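Local structure of glycoside Hydrolase Family 43_12 (Metagenome, 7JVH) at residues E51-I56 against S358-M363; D40-N45 against F377-F382; D71-V76 against T92-W97. The protein probably hydrolyses glycosidic bonds in plant cell-wall xylan-type polysaccharides, as a family 43 glycoside hydrolase that joins a five-bladed beta-propeller to a beta-sandwich. All coordinates share one frame; numbering follows the deposited sequence.

Contact 1 (E51-I56 against S358-M363); sequences EFYSPI and SIKQKM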
loop_
_atom_site.group_PDB
_atom_site.type_symbol
_atom_site.label_atom_id
_atom_site.label_comp_id
_atom_site.label_asym_id
_atom_site.label_seq_id
_atom_site.Cartn_x
_atom_site.Cartn_y
_atom_site.Cartn_z
ATOM N N GLU A 51 3.638 14.680 -20.615
ATOM C CA GLU A 51 3.025 14.730 -19.276
ATOM C C GLU A 51 2.836 13.319 -18.727
ATOM O O GLU A 51 2.976 12.369 -19.483
ATOM C CB GLU A 51 1.696 15.467 -19.388
ATOM C CG GLU A 51 1.852 16.960 -19.558
ATOM C CD GLU A 51 0.551 17.665 -19.860
ATOM O OE1 GLU A 51 -0.198 17.140 -20.682
ATOM O OE2 GLU A 51 0.295 18.720 -19.283
ATOM N N PHE A 52 2.563 13.224 -17.432
ATOM C CA PHE A 52 2.282 11.944 -16.739
ATOM C C PHE A 52 1.334 12.229 -15.584
ATOM O O PHE A 52 1.235 13.366 -15.161
ATOM C CB PHE A 52 3.549 11.246 -16.252
ATOM C CG PHE A 52 4.191 11.820 -15.017
ATOM C CD1 PHE A 52 4.872 13.020 -15.065
ATOM C CD2 PHE A 52 4.148 11.149 -13.811
ATOM C CE1 PHE A 52 5.492 13.529 -13.942
ATOM C CE2 PHE A 52 4.748 11.677 -12.686
ATOM C CZ PHE A 52 5.417 12.868 -12.752
ATOM N N TYR A 53 0.600 11.208 -15.166
ATOM C CA TYR A 53 -0.305 11.295 -14.028
ATOM C C TYR A 53 0.430 10.979 -12.723
ATOM O O TYR A 53 1.226 10.041 -12.669
ATOM C CB TYR A 53 -1.474 10.323 -14.224
ATOM C CG TYR A 53 -2.414 10.685 -15.371
ATOM C CD1 TYR A 53 -3.005 11.943 -15.438
ATOM C CD2 TYR A 53 -2.742 9.761 -16.362
ATOM C CE1 TYR A 53 -3.883 12.269 -16.440
ATOM C CE2 TYR A 53 -3.621 10.082 -17.379
ATOM C CZ TYR A 53 -4.185 11.342 -17.417
ATOM O OH TYR A 53 -5.046 11.708 -18.420
ATOM N N SER A 54 0.041 11.809 -11.762
ATOM C CA SER A 54 0.406 11.789 -10.336
ATOM C C SER A 54 -0.876 11.801 -9.506
ATOM O O SER A 54 -1.601 12.772 -9.490
ATOM C CB SER A 54 1.313 12.895 -9.958
ATOM O OG SER A 54 1.809 12.682 -8.660
ATOM N N PRO A 55 -1.019 10.593 -8.646
ATOM C CA PRO A 55 -0.072 9.575 -8.177
ATOM C C PRO A 55 0.447 8.559 -9.193
ATOM O O PRO A 55 -0.312 8.043 -10.014
ATOM C CB PRO A 55 -0.895 8.827 -7.128
ATOM C CG PRO A 55 -2.304 8.956 -7.581
ATOM C CD PRO A 55 -2.387 10.345 -8.161
ATOM N N ILE A 56 1.734 8.248 -9.095
ATOM C CA ILE A 56 2.398 7.294 -10.024
ATOM C C ILE A 56 2.008 5.868 -9.665
ATOM O O ILE A 56 2.157 5.011 -10.514
ATOM C CB ILE A 56 3.918 7.498 -10.032
ATOM C CG1 ILE A 56 4.553 7.093 -8.704
ATOM C CG2 ILE A 56 4.242 8.932 -10.396
ATOM C CD1 ILE A 56 5.750 7.925 -8.337
ATOM N N SER A 358 -2.340 19.031 -8.936
ATOM C CA SER A 358 -3.092 18.604 -10.091
ATOM C C SER A 358 -2.581 17.242 -10.504
ATOM O O SER A 358 -1.441 16.862 -10.217
ATOM C CB SER A 358 -3.021 19.612 -11.237
ATOM O OG SER A 358 -1.685 19.916 -11.540
ATOM N N ILE A 359 -3.464 16.520 -11.193
ATOM C CA ILE A 359 -3.225 15.174 -11.684
ATOM C C ILE A 359 -2.081 15.062 -12.687
ATOM O O ILE A 359 -1.477 14.007 -12.804
ATOM C CB ILE A 359 -4.536 14.612 -12.255
ATOM C CG1 ILE A 359 -4.528 13.092 -12.199
ATOM C CG2 ILE A 359 -4.809 15.153 -13.643
ATOM C CD1 ILE A 359 -4.619 12.515 -10.810
ATOM N N LYS A 360 -1.777 16.169 -13.382
ATOM C CA LYS A 360 -0.742 16.207 -14.421
ATOM C C LYS A 360 0.486 16.936 -13.959
ATOM O O LYS A 360 0.386 17.977 -13.358
ATOM C CB LYS A 360 -1.258 16.893 -15.665
ATOM C CG LYS A 360 -2.317 16.076 -16.378
ATOM C CD LYS A 360 -3.202 16.954 -17.242
ATOM C CE LYS A 360 -2.557 17.330 -18.546
ATOM N NZ LYS A 360 -3.180 18.548 -19.131
ATOM N N GLN A 361 1.626 16.356 -14.303
ATOM C CA GLN A 361 2.966 16.897 -14.010
ATOM C C GLN A 361 3.775 16.753 -15.289
ATOM O O GLN A 361 3.550 15.782 -16.008
ATOM C CB GLN A 361 3.687 16.019 -12.991
ATOM C CG GLN A 361 3.001 15.944 -11.643
ATOM C CD GLN A 361 3.279 17.212 -10.895
ATOM O OE1 GLN A 361 4.402 17.676 -10.876
ATOM N NE2 GLN A 361 2.253 17.790 -10.301
ATOM N N LYS A 362 4.683 17.684 -15.554
ATOM C CA LYS A 362 5.521 17.519 -16.755
ATOM C C LYS A 362 6.518 16.416 -16.431
ATOM O O LYS A 362 6.968 16.384 -15.311
ATOM C CB LYS A 362 6.202 18.849 -17.067
ATOM C CG LYS A 362 5.350 20.074 -16.783
ATOM C CD LYS A 362 6.078 21.386 -16.934
ATOM C CE LYS A 362 6.197 22.171 -15.646
ATOM N NZ LYS A 362 5.545 23.495 -15.731
HETATM N N MSE A 363 6.853 15.559 -17.393
HETATM C CA MSE A 363 7.856 14.485 -17.165
HETATM C C MSE A 363 9.266 15.073 -17.291
HETATM O O MSE A 363 9.418 16.195 -17.748
HETATM C CB MSE A 363 7.755 13.404 -18.246
HETATM C CG MSE A 363 6.442 12.668 -18.334
HETATM SE SE MSE A 363 6.517 11.183 -19.568
HETATM C CE MSE A 363 7.943 10.069 -19.038
#
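F52 and Q361 form the hydrogen-bonded pair of a short antiparallel ribbon, F52 N giving to Q361 O at 3.1 Å and Q361 N returning the bond to F52 O. The F52 side chain can be traced outward from CB, which lies near CG of the selenomethionine M363. CG sits between the backbone N and the carbonyl carbon (chi1 76°), which swings the ring over the neighbouring strand. CD1 meets Q361 O at 3.2 Å and M363 CG at 3.6 Å, while CE1 presses on Q361 CB at 3.2 Å and has K362 O near the ring plane. CZ, at the tip, touches both Q361 CB and CG, and the Q361 amide is turned 77° from the ring. Y53 and K360 share the other face of the ribbon; there K360 NZ reaches E51 OE2 in a 3.5 Å salt bridge, while E51 OE1 accepts from K48 N. One further bond, S54 N to I359 O at 2.9 Å, extends the pairing just before the cis peptide leading into P55. This two-stranded antiparallel ribbon joins the chain entering the first blade of a five-bladed propeller to the chain leaving the last.

Contact 2 (D40-N45 against F377-F382); sequences DIYAKN and FPNGNF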
loop_
_atom_site.group_PDB
_atom_site.type_symbol
_atom_site.label_atom_id
_atom_site.label_comp_id
_atom_site.label_asym_id
_atom_site.label_seq_id
_atom_site.Cartn_x
_atom_site.Cartn_y
_atom_site.Cartn_z
ATOM N N ASP A 40 -13.094 10.012 -13.337
ATOM C CA ASP A 40 -13.414 11.258 -14.003
ATOM C C ASP A 40 -12.163 12.097 -14.311
ATOM O O ASP A 40 -12.019 12.628 -15.413
ATOM C CB ASP A 40 -14.366 12.077 -13.127
ATOM C CG ASP A 40 -15.701 11.406 -12.912
ATOM O OD1 ASP A 40 -16.056 10.459 -13.648
ATOM O OD2 ASP A 40 -16.424 11.828 -11.992
ATOM N N ILE A 41 -11.269 12.203 -13.323
ATOM C CA ILE A 41 -10.130 13.098 -13.368
ATOM C C ILE A 41 -9.216 12.855 -14.590
ATOM O O ILE A 41 -8.693 13.798 -15.175
ATOM C CB ILE A 41 -9.306 13.054 -12.047
ATOM C CG1 ILE A 41 -8.406 14.285 -11.912
ATOM C CG2 ILE A 41 -8.475 11.786 -11.960
ATOM C CD1 ILE A 41 -9.177 15.561 -11.627
ATOM N N TYR A 42 -9.025 11.584 -14.948
ATOM C CA TYR A 42 -8.146 11.192 -16.037
ATOM C C TYR A 42 -8.835 11.425 -17.381
ATOM O O TYR A 42 -8.186 11.866 -18.346
ATOM C CB TYR A 42 -7.734 9.728 -15.912
ATOM C CG TYR A 42 -7.053 9.411 -14.599
ATOM C CD1 TYR A 42 -5.877 10.047 -14.251
ATOM C CD2 TYR A 42 -7.581 8.471 -13.705
ATOM C CE1 TYR A 42 -5.241 9.772 -13.076
ATOM C CE2 TYR A 42 -6.945 8.187 -12.510
ATOM C CZ TYR A 42 -5.776 8.842 -12.201
ATOM O OH TYR A 42 -5.124 8.576 -11.023
ATOM N N ALA A 43 -10.142 11.126 -17.434
ATOM C CA ALA A 43 -10.966 11.335 -18.621
ATOM C C ALA A 43 -11.083 12.820 -18.999
ATOM O O ALA A 43 -11.107 13.162 -20.173
ATOM C CB ALA A 43 -12.348 10.725 -18.400
ATOM N N LYS A 44 -11.162 13.680 -17.981
ATOM C CA LYS A 44 -11.258 15.127 -18.131
ATOM C C LYS A 44 -9.919 15.850 -18.345
ATOM O O LYS A 44 -9.920 17.011 -18.720
ATOM C CB LYS A 44 -11.941 15.744 -16.915
ATOM C CG LYS A 44 -13.394 15.321 -16.704
ATOM C CD LYS A 44 -13.993 15.867 -15.416
ATOM C CE LYS A 44 -13.544 17.319 -15.215
ATOM N NZ LYS A 44 -14.478 18.091 -14.373
ATOM N N ASN A 45 -8.803 15.154 -18.129
ATOM C CA ASN A 45 -7.476 15.734 -18.274
ATOM C C ASN A 45 -6.593 14.780 -19.068
ATOM O O ASN A 45 -5.727 14.125 -18.495
ATOM C CB ASN A 45 -6.845 15.986 -16.899
ATOM C CG ASN A 45 -7.622 16.966 -16.053
ATOM O OD1 ASN A 45 -7.299 18.161 -16.040
ATOM N ND2 ASN A 45 -8.624 16.464 -15.303
ATOM N N PHE A 377 4.121 -0.681 -15.159
ATOM C CA PHE A 377 2.998 -0.530 -14.263
ATOM C C PHE A 377 2.025 0.483 -14.863
ATOM O O PHE A 377 2.456 1.501 -15.397
ATOM C CB PHE A 377 3.518 -0.060 -12.900
ATOM C CG PHE A 377 2.574 -0.299 -11.758
ATOM C CD1 PHE A 377 2.288 -1.589 -11.343
ATOM C CD2 PHE A 377 2.011 0.763 -11.065
ATOM C CE1 PHE A 377 1.433 -1.811 -10.267
ATOM C CE2 PHE A 377 1.142 0.545 -10.014
ATOM C CZ PHE A 377 0.861 -0.744 -9.595
ATOM N N PRO A 378 0.693 0.244 -14.798
ATOM C CA PRO A 378 -0.279 1.145 -15.418
ATOM C C PRO A 378 -0.476 2.435 -14.652
ATOM O O PRO A 378 0.043 2.576 -13.565
ATOM C CB PRO A 378 -1.566 0.322 -15.393
ATOM C CG PRO A 378 -1.417 -0.550 -14.189
ATOM C CD PRO A 378 0.051 -0.897 -14.119
ATOM N N ASN A 379 -1.188 3.387 -15.263
ATOM C CA ASN A 379 -1.703 4.586 -14.605
ATOM C C ASN A 379 -2.877 5.124 -15.419
ATOM O O ASN A 379 -3.292 4.497 -16.409
ATOM C CB ASN A 379 -0.612 5.642 -14.405
ATOM C CG ASN A 379 -0.793 6.417 -13.112
ATOM O OD1 ASN A 379 -1.764 7.168 -12.955
ATOM N ND2 ASN A 379 0.108 6.218 -12.165
ATOM N N GLY A 380 -3.445 6.254 -14.998
ATOM C CA GLY A 380 -4.660 6.766 -15.611
ATOM C C GLY A 380 -5.797 5.747 -15.524
ATOM O O GLY A 380 -5.905 5.011 -14.549
ATOM N N ASN A 381 -6.648 5.735 -16.548
ATOM C CA ASN A 381 -7.717 4.765 -16.711
ATOM C C ASN A 381 -7.261 3.701 -17.693
ATOM O O ASN A 381 -6.716 4.001 -18.745
ATOM C CB ASN A 381 -8.997 5.438 -17.188
ATOM C CG ASN A 381 -9.683 6.209 -16.094
ATOM O OD1 ASN A 381 -9.502 5.910 -14.919
ATOM N ND2 ASN A 381 -10.472 7.200 -16.454
ATOM N N PHE A 382 -7.473 2.437 -17.312
ATOM C CA PHE A 382 -6.945 1.291 -18.020
ATOM C C PHE A 382 -7.750 0.051 -17.651
ATOM O O PHE A 382 -8.609 0.093 -16.774
ATOM C CB PHE A 382 -5.474 1.098 -17.694
ATOM C CG PHE A 382 -5.206 0.813 -16.240
ATOM C CD1 PHE A 382 -5.226 -0.474 -15.746
ATOM C CD2 PHE A 382 -4.925 1.853 -15.362
ATOM C CE1 PHE A 382 -4.970 -0.718 -14.415
ATOM C CE2 PHE A 382 -4.662 1.610 -14.036
ATOM C CZ PHE A 382 -4.689 0.323 -13.554
HETATM O O HOH W 1 -2.542 8.876 -11.167
#
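The ring of Y42 lies flat against the backbone of G380, whose CA is 3.7 Å from the ring centroid and only 10° off its normal, a CH-pi contact. The opposite face is covered by CG2 of I41, so the ring is sandwiched between its own helix and the loop. Y42 CG is anti to the carbonyl carbon (chi1 -57°), which turns the ring toward residues 379-381. G380 has a positive phi, a conformation that favours glycine. N381 comes in at the edge: its OD1 is 3.4 Å from Y42 CD2, with the amide plane almost upright to the ring at 86°. Its ND2 lies near Y42 CB and gives its hydrogen bond to D39 O.

This is the junction between the two domains. Helix 40-43 carries the chain from strand 28-37 of the beta-sandwich toward the propeller, and residues 377-382 bring it back to strand 383-386, which pairs with 28-37. Y53, from the propeller side, meets the Y42 ring edge-to-face.

N379 also stands nearly perpendicular to the Y42 ring, but the two polar ends are too far apart to bond directly. A water bridges them: Y42 OH donates to it at 2.6 Å, and it passes a hydrogen on to N379 OD1 at the same distance. That oxygen is gripped a second time by G380 N at 2.8 Å, the donor standing well to the side of the C=O direction. On the other arm of the amide, N379 ND2 gives to P55 O, which fixes the flip of the group. G380 O accepts from H440 NE2 of the sandwich and from Q58 NE2 on the propeller side. N45 ND2 turns back to I41 O at 2.7 Å, in the carbonyl plane and on a lone pair.

Contact 3 (D71-V76 against T92-W97); sequences DDYYLV and TDLINW
L94 pushes one methyl onto the middle of the Y73 ring: CD2 is 3.4 Å from the centroid and 13° off the normal. The setting is a propeller blade of four antiparallel strands, 65-69, 72-76, 85-91 and 98-102, in which the loop 92-97 between the third and fourth strands folds back over the second. Y73 and L75, alternate residues of strand 72-76, both point toward that loop and make its two footholds.

At the first, the L94 side chain meets the ring at about a right angle, CD2 over the centre and CG nearer the CE2 edge. L94 has a positive phi (70°), the tight bend in the loop from which its side chain reaches the ring. T92 O lies in the ring plane at the edge, 3.8 Å from Y73 CE2. Y73 OH is hydrogen-bonded to E309 O. With an alanine in place of Y73, the methyl of L94 would probably lose the flat surface it rests on, and E309 O its hydroxyl partner.

At the second foothold the roles are reversed, the strand supplying the bump and the loop the ring. L75 CB abuts W97 CZ3 at 3.6 Å, and L75 CD2 stands nearly above the centre of the six-membered ring, 4.1 Å from its centroid. L75 CG is anti to the backbone N (chi1 166°), which carries CD2 over the indole. Y73 CB fills the corner by W97 CH2, so the indole end touches both strand residues.

The loop keeps its shape through D93, whose OD1 takes two backbone hydrogens, from I95 N in an Asx turn and from N96 N, the latter on the syn lone pair. Its OD2 is met from above the carboxylate plane by N96 ND2 at 2.8 Å.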
loop_
_atom_site.group_PDB
_atom_site.type_symbol
_atom_site.label_atom_id
_atom_site.label_comp_id
_atom_site.label_asym_id
_atom_site.label_seq_id
_atom_site.Cartn_x
_atom_site.Cartn_y
_atom_site.Cartn_z
ATOM N N ASP A 71 22.221 3.974 -12.542
ATOM C CA ASP A 71 21.080 4.341 -13.386
ATOM C C ASP A 71 19.738 3.842 -12.867
ATOM O O ASP A 71 18.702 4.205 -13.430
ATOM C CB ASP A 71 21.262 3.795 -14.812
ATOM C CG ASP A 71 22.478 4.362 -15.509
ATOM O OD1 ASP A 71 22.970 5.435 -15.082
ATOM O OD2 ASP A 71 22.928 3.733 -16.495
ATOM N N ASP A 72 19.762 3.012 -11.813
ATOM C CA ASP A 72 18.580 2.286 -11.330
ATOM C C ASP A 72 17.964 2.867 -10.055
ATOM O O ASP A 72 18.673 3.115 -9.070
ATOM C CB ASP A 72 18.948 0.825 -11.089
ATOM C CG ASP A 72 19.324 0.112 -12.354
ATOM O OD1 ASP A 72 18.500 0.126 -13.292
ATOM O OD2 ASP A 72 20.422 -0.471 -12.403
ATOM N N TYR A 73 16.638 3.062 -10.096
ATOM C CA TYR A 73 15.846 3.522 -8.964
ATOM C C TYR A 73 15.018 2.356 -8.438
ATOM O O TYR A 73 14.555 1.525 -9.208
ATOM C CB TYR A 73 14.901 4.672 -9.358
ATOM C CG TYR A 73 15.588 5.931 -9.826
ATOM C CD1 TYR A 73 16.125 6.834 -8.914
ATOM C CD2 TYR A 73 15.705 6.236 -11.195
ATOM C CE1 TYR A 73 16.756 7.995 -9.342
ATOM C CE2 TYR A 73 16.336 7.388 -11.621
ATOM C CZ TYR A 73 16.858 8.262 -10.690
ATOM O OH TYR A 73 17.505 9.400 -11.110
ATOM N N TYR A 74 14.840 2.316 -7.114
ATOM C CA TYR A 74 13.988 1.326 -6.453
ATOM C C TYR A 74 13.059 2.030 -5.475
ATOM O O TYR A 74 13.474 2.936 -4.764
ATOM C CB TYR A 74 14.825 0.253 -5.754
ATOM C CG TYR A 74 15.730 -0.518 -6.698
ATOM C CD1 TYR A 74 16.997 -0.055 -6.998
ATOM C CD2 TYR A 74 15.314 -1.708 -7.282
ATOM C CE1 TYR A 74 17.835 -0.750 -7.861
ATOM C CE2 TYR A 74 16.142 -2.413 -8.135
ATOM C CZ TYR A 74 17.397 -1.923 -8.425
ATOM O OH TYR A 74 18.216 -2.609 -9.277
ATOM N N LEU A 75 11.789 1.625 -5.485
ATOM C CA LEU A 75 10.744 2.292 -4.724
ATOM C C LEU A 75 9.902 1.237 -4.033
ATOM O O LEU A 75 9.532 0.241 -4.651
ATOM C CB LEU A 75 9.887 3.146 -5.659
ATOM C CG LEU A 75 8.539 3.676 -5.157
ATOM C CD1 LEU A 75 8.685 4.932 -4.307
ATOM C CD2 LEU A 75 7.623 3.908 -6.369
ATOM N N VAL A 76 9.613 1.461 -2.747
ATOM C CA VAL A 76 8.870 0.512 -1.926
ATOM C C VAL A 76 7.810 1.202 -1.068
ATOM O O VAL A 76 7.868 2.419 -0.862
ATOM C CB VAL A 76 9.810 -0.330 -1.056
ATOM C CG1 VAL A 76 10.779 -1.128 -1.917
ATOM C CG2 VAL A 76 10.571 0.532 -0.058
ATOM N N THR A 92 14.345 3.425 -14.498
ATOM C CA THR A 92 15.534 4.178 -14.882
ATOM C C THR A 92 15.247 5.656 -15.136
ATOM O O THR A 92 16.176 6.425 -15.334
ATOM C CB THR A 92 16.196 3.586 -16.133
ATOM O OG1 THR A 92 15.238 3.523 -17.189
ATOM C CG2 THR A 92 16.724 2.199 -15.851
ATOM N N ASP A 93 13.965 6.039 -15.100
ATOM C CA ASP A 93 13.519 7.388 -15.456
ATOM C C ASP A 93 12.510 8.055 -14.509
ATOM O O ASP A 93 12.109 9.186 -14.748
ATOM C CB ASP A 93 12.942 7.376 -16.877
ATOM C CG ASP A 93 11.711 6.479 -17.019
ATOM O OD1 ASP A 93 10.907 6.364 -16.067
ATOM O OD2 ASP A 93 11.537 5.893 -18.103
ATOM N N LEU A 94 12.093 7.337 -13.456
ATOM C CA LEU A 94 11.141 7.742 -12.367
ATOM C C LEU A 94 9.693 7.893 -12.835
ATOM O O LEU A 94 8.897 8.355 -12.039
ATOM C CB LEU A 94 11.566 9.007 -11.617
ATOM C CG LEU A 94 12.957 9.030 -11.005
ATOM C CD1 LEU A 94 13.273 10.431 -10.552
ATOM C CD2 LEU A 94 13.043 8.078 -9.837
ATOM N N ILE A 95 9.386 7.569 -14.084
ATOM C CA ILE A 95 7.992 7.641 -14.604
ATOM C C ILE A 95 7.513 6.246 -14.989
ATOM O O ILE A 95 6.385 5.915 -14.700
ATOM C CB ILE A 95 7.920 8.580 -15.816
ATOM C CG1 ILE A 95 8.563 9.927 -15.512
ATOM C CG2 ILE A 95 6.487 8.738 -16.277
ATOM C CD1 ILE A 95 7.586 10.987 -15.158
ATOM N N ASN A 96 8.367 5.481 -15.640
ATOM C CA ASN A 96 7.986 4.127 -16.086
ATOM C C ASN A 96 8.531 3.116 -15.089
ATOM O O ASN A 96 9.734 2.920 -15.033
ATOM C CB ASN A 96 8.412 3.890 -17.530
ATOM C CG ASN A 96 7.955 5.018 -18.423
ATOM O OD1 ASN A 96 6.799 5.079 -18.805
ATOM N ND2 ASN A 96 8.846 5.941 -18.718
ATOM N N TRP A 97 7.623 2.487 -14.356
ATOM C CA TRP A 97 8.020 1.535 -13.298
ATOM C C TRP A 97 7.581 0.111 -13.614
ATOM O O TRP A 97 6.510 -0.075 -14.169
ATOM C CB TRP A 97 7.383 1.986 -11.993
ATOM C CG TRP A 97 7.819 3.330 -11.520
ATOM C CD1 TRP A 97 7.249 4.529 -11.800
ATOM C CD2 TRP A 97 8.889 3.597 -10.610
ATOM N NE1 TRP A 97 7.901 5.526 -11.139
ATOM C CE2 TRP A 97 8.914 4.983 -10.406
ATOM C CE3 TRP A 97 9.829 2.797 -9.962
ATOM C CZ2 TRP A 97 9.847 5.590 -9.579
ATOM C CZ3 TRP A 97 10.752 3.398 -9.147
ATOM C CH2 TRP A 97 10.757 4.773 -8.962
#

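In the fold
The chain starts in the beta-sandwich with strand 28-37, then opens contact 2 at helix 40-43 and contact 1 at residues 51-56. Contact 3 opens and closes next, within the first blade, bringing 71-76 and 92-97 together across a short span that includes strand 85-91. After the remaining blades, 358-363 returns to close contact 1 and 377-382 closes contact 2. The three loops are nested, with none crossing: 3 within 1, 1 within 2. Further contacts join them. Y53 OH bonds to N45 O between contacts 1 and 2; F52 packs on I95 between 1 and 3; F377 N to W97 O, a backbone hydrogen bond, joins 2 and 3. Blade, propeller closure and sandwich junction are tied together.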